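Local atomic coordinates of mitotic checkpoint control protein kinase BUB1 (Drosophila melanogaster, PDB entry 6JKK), a protein that probably works as an ATP-dependent protein kinase in the mitotic checkpoint at the kinetochore, the part described here being its kinase domain. Residues V40-P45 and L84-P89; S163-D168 and V201-I206; Q221-V226 and R241-Q246. One frame throughout, in Å; residues are numbered along the deposited sequence.

Contact 1 of 3, residues V40-P45 and L84-P89; sequences VKRLHP and LKQERP
Leu43 and Gln86 bring the two backbones closest, their CA atoms 7.2 Å apart, while the run from Val40 to Leu43 is turned 123° from that of Leu84 to Arg88. The loop between strands 34-36 and 47-51 packs on the kinase N-lobe sheet, on the face that bears Leu84 and Gln86; Lys85, the predicted ATP-binding lysine, points to the other side and forms salt bridges with Glu94 and Asp207. Gln86 CG is anti to the backbone N (chi1 -178°), and the extended chain beyond it carries the amide to the loop. NE2 donates to Lys41 O at 2.8 Å, with that oxygen almost in the amide plane, and OE1 accepts at 2.8 Å from Leu43 N, a donor that stands out of the plane of the Gln86 carbonyl. Both bonds are nearly straight, and together they bracket Arg42, whose CA sits 3.4 Å from Gln86 OE1. The Leu43 and Gln86 side chains run alongside each other in opposite senses, with Leu43 CD1 3.6 Å from Gln86 CB; Leu49 and Tyr71 border this apolar patch. At the more exposed side the Arg42 guanidinium stacks on that of Arg88, centres 4.0 Å apart and planes at 30°, a pairing of like charges probably tolerated because solvent is near. Arg42 NH2 lies over the centre of the Arg88 group, 3.7 Å from Arg88 CZ.

Contact 2 of 3, residues S163-D168 and V201-I206; sequences SCQMLD and VSLQLI
Gln165 reaches from helix 156-175 to the backbone just ahead of strand 203-205: CG is anti to the carbonyl carbon (chi1 -67°), and the extended chain beyond it carries OE1 to Ser202 N, which donates to it at 2.9 Å. The N-H points almost straight at the oxygen (175°), although the donor is tilted 35° from the amide carbonyl plane. In the kinase C-lobe this helix packs against the short antiparallel pair 188-190 and 203-205, the latter strand leading into the DFG motif. The close-packed part lies beside this bond: Leu203 CD2 meets Met166 CG at 3.7 Å, the two side chains at a slant to each other, and the same methyl stands 4.2 Å from Gln165 CB. Phe188 of the paired strand and Leu252 and Val255 of helix 246-261 also touch Met166. Val201 marks the looser margin, where its CB comes no nearer than 4.5 Å to Gln165 OE1; this side too is buried. The far end of the amide is held as well, since NE2 is hydrogen-bonded to His161 ND1 one helical turn earlier. An alanine at Gln165 would probably leave both Ser202 N-H and His161 ND1 without these amide partners and open a gap between helix and strand. With OE1 accepting and NE2 donating, the amide's orientation is defined, and a neutral amide satisfies a buried backbone N-H without bringing a charge into the core.

Contact 3 of 3, residues Q221-V226 and R241-Q246; sequences QTFNYV and RPWTYQ
The indole of Trp243 is overlapped by Phe223, whose CB stands over the six-membered ring in a CH-pi contact, 4.0 Å from the ring centroid and 12° off its normal. The Phe223 ring itself meets the indole obliquely, planes at 55°, and its CD2 approaches Trp243 CZ3 to 3.7 Å. Trp243 CG, placed between the backbone N and the carbonyl carbon (chi1 53°), lets the indole lie against segment 221-226 with Phe223 O over one face. At the edge of the indole, NE1 donates to Tyr225 O at 2.9 Å, with the oxygen near the ring plane and the donor NE1 in the plane of the Tyr225 carbonyl; this second tie fixes how the indole is turned. In the backbone, Phe223 and Trp243 form a single antiparallel, hydrogen-bonded beta bridge. Phe223 N gives to Trp243 O at 3.0 Å, and Trp243 N gives to Phe223 O at 2.7 Å. In addition to that N-H, Phe223 O receives a CA-H...O contact from Pro242 CA at 3.1 Å. Next along the chain, the Thr244 methyl CG2 lies 3.3 Å from Gln221 O and also touches the Phe223 ring. Ile212 touches both aromatic side chains, and Tyr225 meets Phe10 of the N-terminal region edge-to-face. Lying downstream of the DFG motif, segment 221-226 is consistent with part of the kinase activation segment, here bridged to the loop leading into helix 246-261.

How the contacts relate
Contact 2 is the core contact, with all its touching residues buried and its centre about 9 Å from that of the chain; contacts 1 and 3, whose centres lie about 22 and 19 Å from the centre of the chain, are only partly buried. No two of them touch. Contact 1 belongs to the N-lobe, contacts 2 and 3 to the C-lobe, where helix 246-261 is a shared neighbour: it packs against Met166 in contact 2 and begins at the end of 241-246. Side-chain amides serve backbone groups in contacts 1 and 2, whereas contact 3 pairs backbone with backbone and adds an indole N-H. Charged groups stack only in contact 1, and aromatic packing between segments appears only in contact 3.

Contact 1 of 3, residues V40-P45 and L84-P89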
loop_
_atom_site.group_PDB
_atom_site.type_symbol
_atom_site.label_atom_id
_atom_site.label_comp_id
_atom_site.label_asym_id
_atom_site.label_seq_id
_atom_site.Cartn_x
_atom_site.Cartn_y
_atom_site.Cartn_z
ATOM N N VAL A 40 19.589 -18.862 4.805
ATOM C CA VAL A 40 18.982 -17.908 5.719
ATOM C C VAL A 40 18.188 -18.681 6.762
ATOM O O VAL A 40 17.324 -19.487 6.406
ATOM C CB VAL A 40 18.033 -16.953 4.966
ATOM C CG1 VAL A 40 17.154 -16.186 5.934
ATOM C CG2 VAL A 40 18.822 -15.993 4.098
ATOM N N LYS A 41 18.492 -18.456 8.041
ATOM C CA LYS A 41 17.779 -19.126 9.129
ATOM C C LYS A 41 16.346 -18.618 9.233
ATOM O O LYS A 41 16.048 -17.466 8.893
ATOM C CB LYS A 41 18.483 -18.905 10.476
ATOM C CG LYS A 41 19.907 -19.443 10.566
ATOM C CD LYS A 41 20.575 -18.994 11.864
ATOM C CE LYS A 41 22.001 -19.501 11.952
ATOM N NZ LYS A 41 22.742 -19.234 10.685
ATOM N N ARG A 42 15.456 -19.485 9.703
ATOM C CA ARG A 42 14.095 -19.090 10.020
ATOM C C ARG A 42 14.145 -18.051 11.139
ATOM O O ARG A 42 14.860 -18.231 12.123
ATOM C CB ARG A 42 13.292 -20.326 10.445
ATOM C CG ARG A 42 11.785 -20.138 10.470
ATOM C CD ARG A 42 11.075 -21.479 10.651
ATOM N NE ARG A 42 11.051 -22.260 9.415
ATOM C CZ ARG A 42 9.963 -22.443 8.671
ATOM N NH1 ARG A 42 8.808 -21.908 9.046
ATOM N NH2 ARG A 42 10.025 -23.163 7.557
ATOM N N LEU A 43 13.425 -16.946 10.978
ATOM C CA LEU A 43 13.393 -15.921 12.013
ATOM C C LEU A 43 12.788 -16.499 13.284
ATOM O O LEU A 43 11.833 -17.270 13.224
ATOM C CB LEU A 43 12.574 -14.712 11.551
ATOM C CG LEU A 43 13.179 -13.817 10.462
ATOM C CD1 LEU A 43 12.157 -12.788 9.982
ATOM C CD2 LEU A 43 14.422 -13.121 10.974
ATOM N N HIS A 44 13.350 -16.138 14.433
ATOM C CA HIS A 44 12.837 -16.626 15.707
ATOM C C HIS A 44 12.877 -15.509 16.744
ATOM O O HIS A 44 13.823 -14.721 16.774
ATOM C CB HIS A 44 13.661 -17.829 16.177
ATOM C CG HIS A 44 12.969 -18.671 17.200
ATOM N ND1 HIS A 44 13.102 -18.452 18.557
ATOM C CD2 HIS A 44 12.136 -19.730 17.072
ATOM C CE1 HIS A 44 12.382 -19.340 19.216
ATOM N NE2 HIS A 44 11.784 -20.129 18.339
ATOM N N PRO A 45 11.843 -15.426 17.593
ATOM C CA PRO A 45 11.792 -14.354 18.598
ATOM C C PRO A 45 12.988 -14.341 19.553
ATOM O O PRO A 45 13.579 -15.386 19.816
ATOM C CB PRO A 45 10.500 -14.664 19.373
ATOM C CG PRO A 45 10.173 -16.090 19.039
ATOM C CD PRO A 45 10.641 -16.278 17.639
ATOM N N LEU A 84 11.101 -7.071 10.118
ATOM C CA LEU A 84 11.856 -8.063 9.369
ATOM C C LEU A 84 10.879 -8.984 8.657
ATOM O O LEU A 84 10.079 -9.669 9.301
ATOM C CB LEU A 84 12.786 -8.859 10.296
ATOM C CG LEU A 84 13.724 -7.992 11.142
ATOM C CD1 LEU A 84 13.237 -7.923 12.569
ATOM C CD2 LEU A 84 15.166 -8.483 11.103
ATOM N N LYS A 85 10.933 -8.984 7.329
ATOM C CA LYS A 85 10.017 -9.798 6.539
ATOM C C LYS A 85 10.760 -10.933 5.867
ATOM O O LYS A 85 11.659 -10.707 5.042
ATOM C CB LYS A 85 9.317 -8.946 5.478
ATOM C CG LYS A 85 8.351 -9.734 4.600
ATOM C CD LYS A 85 7.742 -8.835 3.536
ATOM C CE LYS A 85 6.774 -9.590 2.643
ATOM N NZ LYS A 85 6.051 -8.637 1.748
ATOM N N GLN A 86 10.378 -12.153 6.227
ATOM C CA GLN A 86 10.996 -13.347 5.677
ATOM C C GLN A 86 10.049 -14.019 4.699
ATOM O O GLN A 86 8.849 -14.134 4.968
ATOM C CB GLN A 86 11.338 -14.320 6.799
ATOM C CG GLN A 86 12.033 -15.592 6.311
ATOM C CD GLN A 86 12.793 -16.295 7.414
ATOM O OE1 GLN A 86 12.221 -16.679 8.436
ATOM N NE2 GLN A 86 14.096 -16.452 7.220
ATOM N N GLU A 87 10.570 -14.454 3.556
ATOM C CA GLU A 87 9.724 -15.164 2.603
ATOM C C GLU A 87 10.453 -16.309 1.914
ATOM O O GLU A 87 11.633 -16.195 1.580
ATOM C CB GLU A 87 9.138 -14.199 1.566
ATOM C CG GLU A 87 8.192 -14.870 0.572
ATOM C CD GLU A 87 7.498 -13.885 -0.349
ATOM O OE1 GLU A 87 7.527 -12.668 -0.065
ATOM O OE2 GLU A 87 6.922 -14.337 -1.361
ATOM N N ARG A 88 9.728 -17.411 1.717
ATOM C CA ARG A 88 10.192 -18.558 0.940
ATOM C C ARG A 88 9.188 -18.829 -0.185
ATOM O O ARG A 88 7.977 -18.816 0.048
ATOM C CB ARG A 88 10.322 -19.801 1.829
ATOM C CG ARG A 88 11.315 -19.649 2.981
ATOM C CD ARG A 88 11.212 -20.786 3.991
ATOM N NE ARG A 88 9.827 -20.972 4.405
ATOM C CZ ARG A 88 9.246 -20.317 5.406
ATOM N NH1 ARG A 88 9.933 -19.434 6.123
ATOM N NH2 ARG A 88 7.972 -20.549 5.691
ATOM N N PRO A 89 9.679 -19.024 -1.421
ATOM C CA PRO A 89 11.088 -18.893 -1.812
ATOM C C PRO A 89 11.499 -17.431 -1.811
ATOM O O PRO A 89 10.659 -16.556 -1.616
ATOM C CB PRO A 89 11.100 -19.429 -3.245
ATOM C CG PRO A 89 9.728 -19.147 -3.754
ATOM C CD PRO A 89 8.818 -19.348 -2.572
#

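Contact 2 of 3, residues S163-D168 and V201-I206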
loop_
_atom_site.group_PDB
_atom_site.type_symbol
_atom_site.label_atom_id
_atom_site.label_comp_id
_atom_site.label_asym_id
_atom_site.label_seq_id
_atom_site.Cartn_x
_atom_site.Cartn_y
_atom_site.Cartn_z
ATOM N N SER A 163 -7.744 9.917 2.965
ATOM C CA SER A 163 -8.011 9.594 1.564
ATOM C C SER A 163 -7.242 10.508 0.611
ATOM O O SER A 163 -6.756 10.075 -0.439
ATOM C CB SER A 163 -9.509 9.696 1.278
ATOM O OG SER A 163 -10.223 8.741 2.033
ATOM N N CYS A 164 -7.150 11.779 0.979
ATOM C CA CYS A 164 -6.419 12.754 0.189
ATOM C C CYS A 164 -4.954 12.349 0.118
ATOM O O CYS A 164 -4.315 12.454 -0.931
ATOM C CB CYS A 164 -6.554 14.137 0.824
ATOM S SG CYS A 164 -5.991 15.500 -0.214
ATOM N N GLN A 165 -4.422 11.890 1.245
ATOM C CA GLN A 165 -3.041 11.432 1.292
ATOM C C GLN A 165 -2.827 10.183 0.450
ATOM O O GLN A 165 -1.845 10.094 -0.294
ATOM C CB GLN A 165 -2.619 11.141 2.731
ATOM C CG GLN A 165 -2.540 12.361 3.630
ATOM C CD GLN A 165 -2.130 11.989 5.039
ATOM O OE1 GLN A 165 -1.132 11.298 5.234
ATOM N NE2 GLN A 165 -2.907 12.421 6.027
ATOM N N MET A 166 -3.729 9.213 0.583
ATOM C CA MET A 166 -3.595 7.956 -0.149
ATOM C C MET A 166 -3.665 8.200 -1.645
ATOM O O MET A 166 -2.967 7.547 -2.416
ATOM C CB MET A 166 -4.677 6.951 0.268
ATOM C CG MET A 166 -4.445 6.312 1.621
ATOM S SD MET A 166 -5.668 5.041 1.981
ATOM C CE MET A 166 -7.150 6.052 2.101
ATOM N N LEU A 167 -4.520 9.131 -2.053
ATOM C CA LEU A 167 -4.620 9.500 -3.460
ATOM C C LEU A 167 -3.300 10.081 -3.954
ATOM O O LEU A 167 -2.874 9.805 -5.077
ATOM C CB LEU A 167 -5.746 10.516 -3.668
ATOM C CG LEU A 167 -7.145 9.926 -3.794
ATOM C CD1 LEU A 167 -8.194 10.978 -3.460
ATOM C CD2 LEU A 167 -7.343 9.372 -5.192
ATOM N N ASP A 168 -2.656 10.894 -3.121
ATOM C CA ASP A 168 -1.396 11.529 -3.521
ATOM C C ASP A 168 -0.315 10.462 -3.679
ATOM O O ASP A 168 0.475 10.496 -4.622
ATOM C CB ASP A 168 -0.968 12.566 -2.476
ATOM C CG ASP A 168 -0.412 13.842 -3.095
ATOM O OD1 ASP A 168 -0.591 14.062 -4.316
ATOM O OD2 ASP A 168 0.183 14.643 -2.339
ATOM N N VAL A 201 2.584 14.120 4.332
ATOM C CA VAL A 201 2.199 12.721 4.362
ATOM C C VAL A 201 2.561 12.088 5.705
ATOM O O VAL A 201 3.671 12.268 6.214
ATOM C CB VAL A 201 2.802 11.954 3.156
ATOM C CG1 VAL A 201 3.679 12.875 2.322
ATOM C CG2 VAL A 201 3.577 10.723 3.600
ATOM N N SER A 202 1.598 11.385 6.291
ATOM C CA SER A 202 1.842 10.628 7.510
ATOM C C SER A 202 1.697 9.139 7.245
ATOM O O SER A 202 1.968 8.317 8.125
ATOM C CB SER A 202 0.885 11.062 8.617
ATOM O OG SER A 202 1.060 12.430 8.931
ATOM N N LEU A 203 1.277 8.802 6.025
ATOM C CA LEU A 203 1.104 7.412 5.605
ATOM C C LEU A 203 2.277 6.883 4.782
ATOM O O LEU A 203 2.994 7.648 4.136
ATOM C CB LEU A 203 -0.165 7.280 4.764
ATOM C CG LEU A 203 -1.475 6.754 5.344
ATOM C CD1 LEU A 203 -1.554 6.858 6.861
ATOM C CD2 LEU A 203 -2.641 7.467 4.681
ATOM N N GLN A 204 2.450 5.564 4.787
ATOM C CA GLN A 204 3.467 4.918 3.955
ATOM C C GLN A 204 2.894 3.648 3.339
ATOM O O GLN A 204 2.311 2.816 4.040
ATOM C CB GLN A 204 4.707 4.584 4.786
ATOM C CG GLN A 204 5.858 3.959 3.991
ATOM C CD GLN A 204 7.069 3.673 4.859
ATOM O OE1 GLN A 204 7.235 2.563 5.368
ATOM N NE2 GLN A 204 7.920 4.677 5.035
ATOM N N LEU A 205 3.054 3.510 2.026
ATOM C CA LEU A 205 2.622 2.311 1.308
ATOM C C LEU A 205 3.719 1.251 1.397
ATOM O O LEU A 205 4.893 1.547 1.149
ATOM C CB LEU A 205 2.353 2.657 -0.158
ATOM C CG LEU A 205 1.838 1.540 -1.067
ATOM C CD1 LEU A 205 0.474 1.076 -0.602
ATOM C CD2 LEU A 205 1.778 2.016 -2.516
ATOM N N ILE A 206 3.338 0.023 1.748
ATOM C CA ILE A 206 4.301 -1.061 1.958
ATOM C C ILE A 206 3.910 -2.323 1.190
ATOM O O ILE A 206 2.803 -2.414 0.643
ATOM C CB ILE A 206 4.389 -1.431 3.454
ATOM C CG1 ILE A 206 3.073 -2.073 3.917
ATOM C CG2 ILE A 206 4.704 -0.195 4.306
ATOM C CD1 ILE A 206 3.097 -2.683 5.336
#

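Contact 3 of 3, residues Q221-V226 and R241-Q246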
loop_
_atom_site.group_PDB
_atom_site.type_symbol
_atom_site.label_atom_id
_atom_site.label_comp_id
_atom_site.label_asym_id
_atom_site.label_seq_id
_atom_site.Cartn_x
_atom_site.Cartn_y
_atom_site.Cartn_z
ATOM N N GLN A 221 0.492 -1.824 -23.159
ATOM C CA GLN A 221 0.291 -3.133 -22.548
ATOM C C GLN A 221 -0.873 -3.095 -21.561
ATOM O O GLN A 221 -1.001 -2.149 -20.779
ATOM C CB GLN A 221 1.554 -3.562 -21.802
ATOM C CG GLN A 221 1.429 -4.891 -21.070
ATOM C CD GLN A 221 1.686 -6.089 -21.973
ATOM O OE1 GLN A 221 2.766 -6.225 -22.548
ATOM N NE2 GLN A 221 0.696 -6.967 -22.093
ATOM N N THR A 222 -1.720 -4.120 -21.610
ATOM C CA THR A 222 -2.789 -4.310 -20.631
ATOM C C THR A 222 -2.771 -5.754 -20.136
ATOM O O THR A 222 -2.070 -6.602 -20.696
ATOM C CB THR A 222 -4.181 -4.000 -21.219
ATOM O OG1 THR A 222 -4.495 -4.937 -22.258
ATOM C CG2 THR A 222 -4.222 -2.598 -21.781
ATOM N N PHE A 223 -3.536 -6.026 -19.085
ATOM C CA PHE A 223 -3.645 -7.378 -18.546
ATOM C C PHE A 223 -5.114 -7.767 -18.422
ATOM O O PHE A 223 -5.986 -6.900 -18.383
ATOM C CB PHE A 223 -2.976 -7.463 -17.173
ATOM C CG PHE A 223 -1.703 -6.677 -17.068
ATOM C CD1 PHE A 223 -0.539 -7.125 -17.680
ATOM C CD2 PHE A 223 -1.670 -5.493 -16.348
ATOM C CE1 PHE A 223 0.637 -6.400 -17.579
ATOM C CE2 PHE A 223 -0.503 -4.758 -16.243
ATOM C CZ PHE A 223 0.654 -5.213 -16.858
ATOM N N ASN A 224 -5.394 -9.064 -18.363
ATOM C CA ASN A 224 -6.768 -9.528 -18.172
ATOM C C ASN A 224 -6.856 -10.735 -17.239
ATOM O O ASN A 224 -7.846 -11.471 -17.246
ATOM C CB ASN A 224 -7.449 -9.811 -19.517
ATOM C CG ASN A 224 -6.596 -10.667 -20.434
ATOM O OD1 ASN A 224 -5.844 -11.527 -19.976
ATOM N ND2 ASN A 224 -6.704 -10.431 -21.737
ATOM N N TYR A 225 -5.801 -10.928 -16.450
ATOM C CA TYR A 225 -5.788 -11.917 -15.378
ATOM C C TYR A 225 -6.908 -11.592 -14.405
ATOM O O TYR A 225 -7.203 -10.421 -14.149
ATOM C CB TYR A 225 -4.434 -11.905 -14.657
ATOM C CG TYR A 225 -4.378 -12.719 -13.377
ATOM C CD1 TYR A 225 -3.993 -14.057 -13.394
ATOM C CD2 TYR A 225 -4.695 -12.146 -12.150
ATOM C CE1 TYR A 225 -3.933 -14.799 -12.226
ATOM C CE2 TYR A 225 -4.642 -12.876 -10.982
ATOM C CZ TYR A 225 -4.261 -14.200 -11.025
ATOM O OH TYR A 225 -4.213 -14.918 -9.853
ATOM N N VAL A 226 -7.538 -12.633 -13.872
ATOM C CA VAL A 226 -8.675 -12.461 -12.980
ATOM C C VAL A 226 -8.434 -13.147 -11.636
ATOM O O VAL A 226 -8.209 -14.358 -11.586
ATOM C CB VAL A 226 -9.973 -12.998 -13.634
ATOM C CG1 VAL A 226 -11.097 -13.081 -12.618
ATOM C CG2 VAL A 226 -10.383 -12.126 -14.819
ATOM N N ARG A 241 -12.820 -7.698 -19.013
ATOM C CA ARG A 241 -12.113 -6.562 -19.597
ATOM C C ARG A 241 -10.668 -6.396 -19.122
ATOM O O ARG A 241 -10.319 -6.779 -18.003
ATOM C CB ARG A 241 -12.907 -5.263 -19.403
ATOM C CG ARG A 241 -13.957 -5.035 -20.490
ATOM C CD ARG A 241 -14.520 -3.626 -20.442
ATOM N NE ARG A 241 -15.037 -3.308 -19.117
ATOM C CZ ARG A 241 -14.924 -2.117 -18.540
ATOM N NH1 ARG A 241 -14.315 -1.124 -19.175
ATOM N NH2 ARG A 241 -15.420 -1.920 -17.326
ATOM N N PRO A 242 -9.818 -5.835 -19.993
ATOM C CA PRO A 242 -8.418 -5.561 -19.656
ATOM C C PRO A 242 -8.281 -4.482 -18.584
ATOM O O PRO A 242 -9.162 -3.631 -18.456
ATOM C CB PRO A 242 -7.836 -5.064 -20.983
ATOM C CG PRO A 242 -9.013 -4.553 -21.747
ATOM C CD PRO A 242 -10.126 -5.475 -21.388
ATOM N N TRP A 243 -7.185 -4.524 -17.829
ATOM C CA TRP A 243 -6.928 -3.550 -16.772
ATOM C C TRP A 243 -5.435 -3.314 -16.617
ATOM O O TRP A 243 -4.626 -4.177 -16.946
ATOM C CB TRP A 243 -7.484 -4.045 -15.436
ATOM C CG TRP A 243 -7.007 -5.411 -15.077
ATOM C CD1 TRP A 243 -7.631 -6.594 -15.349
ATOM C CD2 TRP A 243 -5.802 -5.745 -14.378
ATOM N NE1 TRP A 243 -6.890 -7.643 -14.863
ATOM C CE2 TRP A 243 -5.761 -7.147 -14.261
ATOM C CE3 TRP A 243 -4.753 -4.994 -13.840
ATOM C CZ2 TRP A 243 -4.710 -7.812 -13.630
ATOM C CZ3 TRP A 243 -3.714 -5.653 -13.213
ATOM C CH2 TRP A 243 -3.700 -7.045 -13.110
ATOM N N THR A 244 -5.084 -2.135 -16.115
ATOM C CA THR A 244 -3.739 -1.864 -15.627
ATOM C C THR A 244 -3.881 -1.169 -14.281
ATOM O O THR A 244 -4.098 -1.819 -13.260
ATOM C CB THR A 244 -2.924 -0.979 -16.598
ATOM O OG1 THR A 244 -3.673 0.201 -16.924
ATOM C CG2 THR A 244 -2.590 -1.741 -17.875
ATOM N N TYR A 245 -3.797 0.158 -14.287
ATOM C CA TYR A 245 -3.831 0.938 -13.046
ATOM C C TYR A 245 -5.174 0.874 -12.306
ATOM O O TYR A 245 -5.235 1.167 -11.109
ATOM C CB TYR A 245 -3.429 2.396 -13.321
ATOM C CG TYR A 245 -2.053 2.527 -13.941
ATOM C CD1 TYR A 245 -0.909 2.563 -13.149
ATOM C CD2 TYR A 245 -1.897 2.613 -15.319
ATOM C CE1 TYR A 245 0.350 2.679 -13.713
ATOM C CE2 TYR A 245 -0.647 2.728 -15.890
ATOM C CZ TYR A 245 0.472 2.763 -15.084
ATOM O OH TYR A 245 1.719 2.878 -15.660
ATOM N N GLN A 246 -6.240 0.480 -13.005
ATOM C CA GLN A 246 -7.565 0.365 -12.383
ATOM C C GLN A 246 -7.549 -0.541 -11.153
ATOM O O GLN A 246 -8.349 -0.358 -10.224
ATOM C CB GLN A 246 -8.602 -0.169 -13.380
ATOM C CG GLN A 246 -8.772 0.658 -14.659
ATOM C CD GLN A 246 -7.865 0.192 -15.783
ATOM O OE1 GLN A 246 -6.685 -0.080 -15.569
ATOM N NE2 GLN A 246 -8.417 0.088 -16.989
#